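Local coordinates for disulfide bond protein A (Staphylococcus aureus, PDB 3BCI), which probably acts as a thiol:disulfide oxidoreductase of the DsbA family, exchanging disulfides through a redox-active cysteine pair as proteins fold, at residues 70-75 against 119-124; 81-86 against 106-110. Numbering follows the deposited sequence.

Both contacts lie in the helical insertion that the DsbA subfamily carries within its thioredoxin fold, and their centres are 12 Å apart. Contact 2 (81-86 with 106-110) falls, in sequence, between the two segments of contact 1 (70-75 with 119-124), so the sequence between the outer pair of helices contains the inner pair. Ile107 of contact 2 joins them: its CD1 lies 3.8 Å from Ile120 CG2 and 3.8 Å from Tyr124 CE2, while Leu110 CD1 packs 3.9 Å from Val71 CG1. The redox-active pair Cys23 and Cys26, known to form a disulfide, belongs to neither contact, but Tyr21, just before it in sequence, touches Leu86 and hydrogen-bonds Gln83 of helix 79-88.

Contact 1: residues 70-75 against 119-124; sequences AVLMYA and KIIKDY
Tyr74 lays one ring face under the aliphatic chain of Lys119, a CH-pi contact with Lys119 CG 4.0 Å from the ring centroid and 5° off its normal. This is helix-helix packing inside the helical insertion of the DsbA fold: segment 70-74, ending helix 61-74, crosses segment 119-124 of helix 114-125 with 132° between their N-to-C directions and axes 9.3 Å apart. Ala70 CA sits 5.3 Å from Ile120 CA, a nearness that the small alanine permits; its CB meets Ile120 CG2 at 3.7 Å and Tyr124 CB at 3.9 Å. Ile120 (m, t) supplies the branched apolar surface, CG1 reaching Tyr74 CB at 3.7 Å and CG2 reaching Val71 CG2 at 4.0 Å. In rotamer m, Tyr74 directs its OH to Asp123 (chi1 t), donating to OD2 at 2.7 Å, while Asp123 OD1 is hydrogen-bonded to Ser131 OG. At Ala75 the chain leaves helical geometry (phi/psi -145/61), and one water, 2.7 Å from Tyr74 O and 2.9 Å from Lys119 NZ, links the helix end to the ammonium group.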
loop_
_atom_site.group_PDB
_atom_site.type_symbol
_atom_site.label_atom_id
_atom_site.label_comp_id
_atom_site.label_asym_id
_atom_site.label_seq_id
_atom_site.Cartn_x
_atom_site.Cartn_y
_atom_site.Cartn_z
ATOM N N ALA A 70 -1.113 9.622 -1.800
ATOM C CA ALA A 70 -1.374 10.959 -1.271
ATOM C C ALA A 70 -1.419 10.867 0.257
ATOM O O ALA A 70 -0.833 11.693 0.957
ATOM C CB ALA A 70 -2.704 11.504 -1.819
ATOM N N VAL A 71 -2.111 9.852 0.770
ATOM C CA VAL A 71 -2.203 9.652 2.213
ATOM C C VAL A 71 -0.815 9.442 2.815
ATOM O O VAL A 71 -0.475 10.033 3.844
ATOM C CB VAL A 71 -3.088 8.424 2.557
ATOM C CG1 VAL A 71 -3.005 8.110 4.052
ATOM C CG2 VAL A 71 -4.533 8.703 2.163
ATOM N N LEU A 72 -0.015 8.598 2.172
ATOM C CA LEU A 72 1.329 8.308 2.647
ATOM C C LEU A 72 2.203 9.561 2.764
ATOM O O LEU A 72 2.873 9.772 3.778
ATOM C CB LEU A 72 2.009 7.302 1.709
ATOM C CG LEU A 72 3.502 7.061 1.960
ATOM C CD1 LEU A 72 3.694 6.472 3.356
ATOM C CD2 LEU A 72 4.071 6.125 0.893
ATOM N N MET A 73 2.196 10.400 1.734
ATOM C CA MET A 73 3.035 11.594 1.756
ATOM C C MET A 73 2.567 12.733 2.652
ATOM O O MET A 73 3.392 13.494 3.144
ATOM C CB MET A 73 3.244 12.127 0.335
ATOM C CG MET A 73 1.978 12.512 -0.387
ATOM S SD MET A 73 2.328 13.164 -2.042
ATOM C CE MET A 73 3.172 11.773 -2.763
ATOM N N TYR A 74 1.258 12.854 2.869
ATOM C CA TYR A 74 0.727 13.934 3.699
ATOM C C TYR A 74 0.286 13.526 5.103
ATOM O O TYR A 74 0.150 14.371 5.987
ATOM C CB TYR A 74 -0.437 14.618 2.982
ATOM C CG TYR A 74 -0.035 15.290 1.694
ATOM C CD1 TYR A 74 1.010 16.212 1.668
ATOM C CD2 TYR A 74 -0.702 15.016 0.501
ATOM C CE1 TYR A 74 1.382 16.847 0.488
ATOM C CE2 TYR A 74 -0.339 15.648 -0.687
ATOM C CZ TYR A 74 0.704 16.563 -0.683
ATOM O OH TYR A 74 1.059 17.204 -1.847
ATOM N N ALA A 75 0.054 12.235 5.305
ATOM C CA ALA A 75 -0.358 11.738 6.610
ATOM C C ALA A 75 0.249 10.360 6.828
ATOM O O ALA A 75 -0.467 9.371 7.010
ATOM C CB ALA A 75 -1.891 11.672 6.695
ATOM N N LYS A 119 -6.210 18.579 1.349
ATOM C CA LYS A 119 -4.950 18.541 0.606
ATOM C C LYS A 119 -4.718 17.184 -0.064
ATOM O O LYS A 119 -4.282 17.110 -1.212
ATOM C CB LYS A 119 -3.795 18.868 1.556
ATOM C CG LYS A 119 -2.414 18.845 0.929
ATOM C CD LYS A 119 -1.367 19.328 1.927
ATOM C CE LYS A 119 -1.377 18.490 3.202
ATOM N NZ LYS A 119 -0.424 19.016 4.219
ATOM N N ILE A 120 -5.016 16.112 0.662
ATOM C CA ILE A 120 -4.854 14.756 0.146
ATOM C C ILE A 120 -5.832 14.476 -0.991
ATOM O O ILE A 120 -5.449 13.952 -2.041
ATOM C CB ILE A 120 -5.085 13.723 1.271
ATOM C CG1 ILE A 120 -3.931 13.799 2.278
ATOM C CG2 ILE A 120 -5.241 12.318 0.683
ATOM C CD1 ILE A 120 -4.171 13.002 3.556
ATOM N N ILE A 121 -7.094 14.833 -0.768
ATOM C CA ILE A 121 -8.162 14.624 -1.740
ATOM C C ILE A 121 -7.885 15.356 -3.051
ATOM O O ILE A 121 -8.086 14.806 -4.131
ATOM C CB ILE A 121 -9.521 15.078 -1.141
ATOM C CG1 ILE A 121 -9.894 14.154 0.022
ATOM C CG2 ILE A 121 -10.612 15.046 -2.184
ATOM C CD1 ILE A 121 -11.212 14.508 0.707
ATOM N N LYS A 122 -7.404 16.590 -2.961
ATOM C CA LYS A 122 -7.108 17.352 -4.168
ATOM C C LYS A 122 -5.848 16.837 -4.874
ATOM O O LYS A 122 -5.785 16.795 -6.100
ATOM C CB LYS A 122 -6.953 18.836 -3.814
ATOM C CG LYS A 122 -6.741 19.764 -5.012
ATOM C CD LYS A 122 -5.271 19.945 -5.338
ATOM C CE LYS A 122 -5.078 21.012 -6.404
ATOM N NZ LYS A 122 -3.639 21.259 -6.688
ATOM N N ASP A 123 -4.850 16.423 -4.100
ATOM C CA ASP A 123 -3.605 15.945 -4.688
ATOM C C ASP A 123 -3.749 14.691 -5.554
ATOM O O ASP A 123 -3.239 14.655 -6.671
ATOM C CB ASP A 123 -2.560 15.709 -3.588
ATOM C CG ASP A 123 -1.143 15.567 -4.142
ATOM O OD1 ASP A 123 -0.804 14.501 -4.701
ATOM O OD2 ASP A 123 -0.365 16.536 -4.023
ATOM N N TYR A 124 -4.452 13.673 -5.064
ATOM C CA TYR A 124 -4.594 12.444 -5.841
ATOM C C TYR A 124 -5.492 12.582 -7.065
ATOM O O TYR A 124 -5.489 11.716 -7.936
ATOM C CB TYR A 124 -5.067 11.285 -4.941
ATOM C CG TYR A 124 -6.561 11.029 -4.865
ATOM C CD1 TYR A 124 -7.201 10.222 -5.807
ATOM C CD2 TYR A 124 -7.327 11.548 -3.818
ATOM C CE1 TYR A 124 -8.568 9.933 -5.704
ATOM C CE2 TYR A 124 -8.693 11.269 -3.706
ATOM C CZ TYR A 124 -9.307 10.460 -4.649
ATOM O OH TYR A 124 -10.653 10.175 -4.535
HETATM O O HOH W 1 0.981 16.920 5.672
#

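Contact 2: residues 81-86 against 106-110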
loop_
_atom_site.group_PDB
_atom_site.type_symbol
_atom_site.label_atom_id
_atom_site.label_comp_id
_atom_site.label_asym_id
_atom_site.label_seq_id
_atom_site.Cartn_x
_atom_site.Cartn_y
_atom_site.Cartn_z
ATOM N N ASP A 81 -3.264 2.498 8.587
ATOM C CA ASP A 81 -4.680 2.335 8.898
ATOM C C ASP A 81 -5.462 2.447 7.599
ATOM O O ASP A 81 -6.419 1.709 7.368
ATOM C CB ASP A 81 -5.181 3.418 9.860
ATOM C CG ASP A 81 -4.632 3.260 11.258
ATOM O OD1 ASP A 81 -4.388 2.114 11.690
ATOM O OD2 ASP A 81 -4.461 4.292 11.932
ATOM N N PHE A 82 -5.050 3.391 6.759
ATOM C CA PHE A 82 -5.709 3.604 5.477
ATOM C C PHE A 82 -5.637 2.327 4.647
ATOM O O PHE A 82 -6.629 1.878 4.077
ATOM C CB PHE A 82 -5.021 4.735 4.710
ATOM C CG PHE A 82 -5.684 5.059 3.402
ATOM C CD1 PHE A 82 -6.895 5.734 3.377
ATOM C CD2 PHE A 82 -5.124 4.637 2.199
ATOM C CE1 PHE A 82 -7.541 5.982 2.176
ATOM C CE2 PHE A 82 -5.762 4.879 0.991
ATOM C CZ PHE A 82 -6.975 5.553 0.980
ATOM N N GLN A 83 -4.444 1.751 4.590
ATOM C CA GLN A 83 -4.204 0.543 3.827
ATOM C C GLN A 83 -5.072 -0.601 4.345
ATOM O O GLN A 83 -5.758 -1.276 3.575
ATOM C CB GLN A 83 -2.717 0.199 3.916
ATOM C CG GLN A 83 -2.242 -0.838 2.944
ATOM C CD GLN A 83 -0.742 -0.783 2.749
ATOM O OE1 GLN A 83 0.027 -0.975 3.691
ATOM N NE2 GLN A 83 -0.317 -0.510 1.519
ATOM N N LYS A 84 -5.062 -0.804 5.656
ATOM C CA LYS A 84 -5.859 -1.868 6.256
ATOM C C LYS A 84 -7.342 -1.678 5.958
ATOM O O LYS A 84 -8.026 -2.606 5.522
ATOM C CB LYS A 84 -5.645 -1.900 7.772
ATOM C CG LYS A 84 -6.526 -2.913 8.502
ATOM C CD LYS A 84 -6.123 -3.035 9.962
ATOM C CE LYS A 84 -6.357 -1.736 10.714
ATOM N NZ LYS A 84 -5.528 -1.658 11.948
ATOM N N GLN A 85 -7.831 -0.465 6.196
ATOM C CA GLN A 85 -9.233 -0.143 5.971
ATOM C C GLN A 85 -9.642 -0.242 4.505
ATOM O O GLN A 85 -10.780 -0.603 4.201
ATOM C CB GLN A 85 -9.545 1.254 6.519
ATOM C CG GLN A 85 -9.584 1.314 8.047
ATOM C CD GLN A 85 -9.725 2.731 8.587
ATOM O OE1 GLN A 85 -10.532 3.522 8.093
ATOM N NE2 GLN A 85 -8.946 3.053 9.618
ATOM N N LEU A 86 -8.725 0.068 3.593
ATOM C CA LEU A 86 -9.054 -0.013 2.174
ATOM C C LEU A 86 -9.144 -1.477 1.728
ATOM O O LEU A 86 -10.076 -1.858 1.021
ATOM C CB LEU A 86 -8.022 0.745 1.328
ATOM C CG LEU A 86 -8.349 0.876 -0.169
ATOM C CD1 LEU A 86 -9.737 1.481 -0.346
ATOM C CD2 LEU A 86 -7.310 1.758 -0.852
ATOM N N HIS A 106 -13.016 7.036 2.468
ATOM C CA HIS A 106 -11.979 6.400 3.271
ATOM C C HIS A 106 -10.976 7.409 3.821
ATOM O O HIS A 106 -10.505 7.279 4.953
ATOM C CB HIS A 106 -11.283 5.318 2.448
ATOM C CG HIS A 106 -12.029 4.021 2.429
ATOM N ND1 HIS A 106 -11.488 2.846 2.903
ATOM C CD2 HIS A 106 -13.297 3.729 2.050
ATOM C CE1 HIS A 106 -12.391 1.883 2.818
ATOM N NE2 HIS A 106 -13.495 2.392 2.304
ATOM N N ILE A 107 -10.658 8.429 3.034
ATOM C CA ILE A 107 -9.727 9.449 3.495
ATOM C C ILE A 107 -10.342 10.187 4.689
ATOM O O ILE A 107 -9.666 10.460 5.681
ATOM C CB ILE A 107 -9.398 10.454 2.363
ATOM C CG1 ILE A 107 -8.633 9.730 1.247
ATOM C CG2 ILE A 107 -8.568 11.619 2.912
ATOM C CD1 ILE A 107 -8.472 10.536 -0.033
ATOM N N LYS A 108 -11.631 10.494 4.602
ATOM C CA LYS A 108 -12.302 11.195 5.692
ATOM C C LYS A 108 -12.414 10.316 6.939
ATOM O O LYS A 108 -12.479 10.823 8.058
ATOM C CB LYS A 108 -13.691 11.668 5.243
ATOM C CG LYS A 108 -13.641 12.724 4.141
ATOM C CD LYS A 108 -15.028 13.194 3.736
ATOM C CE LYS A 108 -14.946 14.273 2.669
ATOM N NZ LYS A 108 -16.301 14.707 2.230
ATOM N N GLN A 109 -12.430 9.000 6.746
ATOM C CA GLN A 109 -12.514 8.069 7.874
ATOM C C GLN A 109 -11.249 8.107 8.723
ATOM O O GLN A 109 -11.228 7.580 9.834
ATOM C CB GLN A 109 -12.737 6.633 7.388
ATOM C CG GLN A 109 -14.145 6.335 6.915
ATOM C CD GLN A 109 -14.275 4.947 6.311
ATOM O OE1 GLN A 109 -15.345 4.564 5.843
ATOM N NE2 GLN A 109 -13.184 4.187 6.318
ATOM N N LEU A 110 -10.188 8.712 8.196
ATOM C CA LEU A 110 -8.935 8.808 8.944
ATOM C C LEU A 110 -9.035 9.896 10.018
ATOM O O LEU A 110 -8.261 9.917 10.978
ATOM C CB LEU A 110 -7.775 9.120 7.997
ATOM C CG LEU A 110 -7.482 8.077 6.913
ATOM C CD1 LEU A 110 -6.325 8.549 6.046
ATOM C CD2 LEU A 110 -7.154 6.741 7.560
HETATM O O HOH W 2 -9.011 3.108 3.777
HETATM O O HOH W 3 -9.539 4.905 5.992
HETATM O O HOH W 4 -9.460 5.653 11.298
#
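Apolar packing forms one side of this contact between helix 79-88 and the end of helix 100-108 in the DsbA helical insertion. The ring of Phe82 (chi1 t) leans across the gap, its CE1 4.0 Å from Ile107 CG1 and 3.8 Å from His106 CB, and its CD1 3.9 Å from Leu110 CD1. A large flat side chain suits the spacing, since the nearest CA pair, Phe82 and Leu110, is 7.0 Å apart. Ser68 and Val71 of helix 61-74 also touch the Phe82 ring. Leu86 adds a CH-pi contact, with CD1 4.3 Å from the centroid of the His106 ring and over its face.

Direct polar contact is slight: Gln109 NE2 gives Gln85 OE1 a weak hydrogen bond of 3.3 Å. Three waters do the rest. Water 2 lies 2.7 Å from Phe82 O and 2.6 Å from His106 ND1; water 3 donates to Gln85 OE1 (2.7 Å) and His106 O (2.8 Å); water 4 accepts from Gln85 NE2 (3.1 Å) and donates to Gln109 O (3.0 Å). Glutamine, carrying both a donor and an acceptor, can serve two of these bridges at once.

The chemistry therefore implies a two-sided interface, in which hydrocarbon fills the gap toward helix 61-74 while water, rather than direct side-chain bonding, supplies most of the polar links.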